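Local coordinates for protein inactive Zymogen C11 Protease (Parabacteroides distasonis, PDB 6MZO) that probably cleaves peptide bonds as a clostripain-like cysteine peptidase of family C11, seen here as its inactive zymogen, at residues V170-R175 with E234-A239. Residues are numbered along the deposited sequence; the frame is centred on the assembly and turned at random.
Sequences VAYAFR and ELDELA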
loop_
_atom_site.group_PDB
_atom_site.type_symbol
_atom_site.label_atom_id
_atom_site.label_comp_id
_atom_site.label_asym_id
_atom_site.label_seq_id
_atom_site.Cartn_x
_atom_site.Cartn_y
_atom_site.Cartn_z
ATOM N N VAL A 170 6.139 -2.855 5.852
ATOM C CA VAL A 170 5.059 -3.474 5.039
ATOM C C VAL A 170 5.611 -4.292 3.900
ATOM O O VAL A 170 5.151 -5.450 3.605
ATOM C CB VAL A 170 4.074 -2.353 4.512
ATOM C CG1 VAL A 170 3.169 -2.888 3.363
ATOM C CG2 VAL A 170 3.318 -1.742 5.678
ATOM N N ALA A 171 6.560 -3.721 3.145
ATOM C CA ALA A 171 7.087 -4.522 2.024
ATOM C C ALA A 171 7.673 -5.858 2.570
ATOM O O ALA A 171 7.552 -6.961 1.920
ATOM C CB ALA A 171 8.159 -3.728 1.280
ATOM N N TYR A 172 8.283 -5.799 3.754
ATOM C CA TYR A 172 8.872 -7.009 4.297
ATOM C C TYR A 172 7.773 -7.982 4.737
ATOM O O TYR A 172 7.841 -9.221 4.462
ATOM C CB TYR A 172 9.776 -6.684 5.494
ATOM C CG TYR A 172 10.590 -7.844 5.984
ATOM C CD1 TYR A 172 11.618 -8.360 5.205
ATOM C CD2 TYR A 172 10.428 -8.335 7.264
ATOM C CE1 TYR A 172 12.435 -9.389 5.708
ATOM C CE2 TYR A 172 11.231 -9.431 7.791
ATOM C CZ TYR A 172 12.250 -9.883 6.967
ATOM O OH TYR A 172 12.999 -10.882 7.484
ATOM N N ALA A 173 6.756 -7.444 5.397
ATOM C CA ALA A 173 5.680 -8.334 5.956
ATOM C C ALA A 173 4.949 -9.081 4.847
ATOM O O ALA A 173 4.492 -10.236 5.104
ATOM C CB ALA A 173 4.668 -7.528 6.764
ATOM N N PHE A 174 4.791 -8.433 3.704
ATOM C CA PHE A 174 4.016 -9.056 2.606
ATOM C C PHE A 174 4.867 -9.739 1.574
ATOM O O PHE A 174 4.333 -10.139 0.520
ATOM C CB PHE A 174 3.083 -8.021 1.925
ATOM C CG PHE A 174 1.962 -7.575 2.849
ATOM C CD1 PHE A 174 2.161 -6.509 3.757
ATOM C CD2 PHE A 174 0.763 -8.248 2.873
ATOM C CE1 PHE A 174 1.174 -6.131 4.648
ATOM C CE2 PHE A 174 -0.241 -7.891 3.762
ATOM C CZ PHE A 174 -0.027 -6.830 4.675
ATOM N N ARG A 175 6.168 -9.895 1.832
ATOM C CA ARG A 175 7.086 -10.397 0.778
ATOM C C ARG A 175 6.745 -11.809 0.325
ATOM O O ARG A 175 7.078 -12.173 -0.797
ATOM C CB ARG A 175 8.545 -10.355 1.271
ATOM C CG ARG A 175 8.851 -11.347 2.395
ATOM C CD ARG A 175 10.238 -10.966 2.977
ATOM N NE ARG A 175 10.739 -11.959 3.889
ATOM C CZ ARG A 175 10.262 -12.166 5.122
ATOM N NH1 ARG A 175 9.266 -11.418 5.549
ATOM N NH2 ARG A 175 10.723 -13.130 5.919
ATOM N N GLU A 234 13.475 -9.449 -3.243
ATOM C CA GLU A 234 14.710 -8.715 -2.921
ATOM C C GLU A 234 14.654 -8.269 -1.459
ATOM O O GLU A 234 15.622 -7.795 -0.908
ATOM C CB GLU A 234 14.885 -7.503 -3.803
ATOM C CG GLU A 234 14.886 -7.854 -5.286
ATOM C CD GLU A 234 16.188 -8.501 -5.764
ATOM O OE1 GLU A 234 17.153 -8.620 -4.976
ATOM O OE2 GLU A 234 16.238 -8.792 -6.989
ATOM N N LEU A 235 13.490 -8.506 -0.843
ATOM C CA LEU A 235 13.346 -7.970 0.539
ATOM C C LEU A 235 14.141 -8.728 1.567
ATOM O O LEU A 235 14.602 -8.105 2.561
ATOM C CB LEU A 235 11.859 -7.906 0.894
ATOM C CG LEU A 235 11.253 -6.536 0.739
ATOM C CD1 LEU A 235 11.809 -5.601 1.918
ATOM C CD2 LEU A 235 11.539 -5.868 -0.552
ATOM N N ASP A 236 14.353 -10.028 1.376
ATOM C CA ASP A 236 15.227 -10.689 2.359
ATOM C C ASP A 236 16.642 -10.109 2.376
ATOM O O ASP A 236 17.224 -9.854 3.474
ATOM C CB ASP A 236 15.300 -12.196 2.083
ATOM C CG ASP A 236 14.034 -12.917 2.450
ATOM O OD1 ASP A 236 13.458 -12.634 3.495
ATOM O OD2 ASP A 236 13.611 -13.812 1.678
ATOM N N GLU A 237 17.155 -9.794 1.190
ATOM C CA GLU A 237 18.484 -9.235 1.126
ATOM C C GLU A 237 18.476 -7.838 1.757
ATOM O O GLU A 237 19.406 -7.461 2.482
ATOM C CB GLU A 237 18.968 -9.168 -0.318
ATOM C CG GLU A 237 20.343 -8.531 -0.399
ATOM C CD GLU A 237 20.796 -8.302 -1.816
ATOM O OE1 GLU A 237 20.542 -9.181 -2.674
ATOM O OE2 GLU A 237 21.386 -7.227 -2.073
ATOM N N LEU A 238 17.409 -7.071 1.521
ATOM C CA LEU A 238 17.379 -5.698 2.056
ATOM C C LEU A 238 17.397 -5.797 3.595
ATOM O O LEU A 238 18.088 -5.032 4.290
ATOM C CB LEU A 238 16.136 -4.942 1.515
ATOM C CG LEU A 238 15.982 -3.500 2.034
ATOM C CD1 LEU A 238 17.189 -2.635 1.687
ATOM C CD2 LEU A 238 14.747 -2.972 1.383
ATOM N N ALA A 239 16.692 -6.787 4.145
ATOM C CA ALA A 239 16.614 -6.872 5.600
ATOM C C ALA A 239 17.972 -7.275 6.106
ATOM O O ALA A 239 18.425 -6.738 7.089
ATOM C CB ALA A 239 15.562 -7.862 6.034
HETATM O O HOH W 1 14.600 -12.518 5.831
#
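Leu235, in the first turn of helix 235-246, packs against the end of helix 168-173: its CD1 lies 4.2 Å from Ala171 CB and also reaches Tyr172 CB, while its CB rests against Arg175 CD. One residue on, Asp236 OD1 accepts a hydrogen bond from Arg175 NE, 2.8 Å long, which is also a salt bridge. The bond is bent (143°) and comes from above the carboxylate plane, the two planar groups standing 84° apart. A water links the same OD1 to Tyr172 OH, which also bonds to Asp355. Ala239, a turn later, sets its CB 3.5 Å from Tyr172 CE1, with Trp352 of helix 351-357 beside both. With its CG anti to the backbone N (chi1 -171°), Tyr172 lays its ring over the Arg175 guanidinium, NH1 sitting 3.4 Å above the ring centre. NH1 also donates to Tyr172 O (2.8 Å) and pairs with Glu351. A leucine in place of Arg175 would probably leave Asp236 and Glu351 without their cationic mate and one face of the tyrosine ring without its charged cover. Just past helix 168-173, the arginine thus links to helices 235-246 and 351-357, one cation between two carboxylates that probably offsets part of their negative charge.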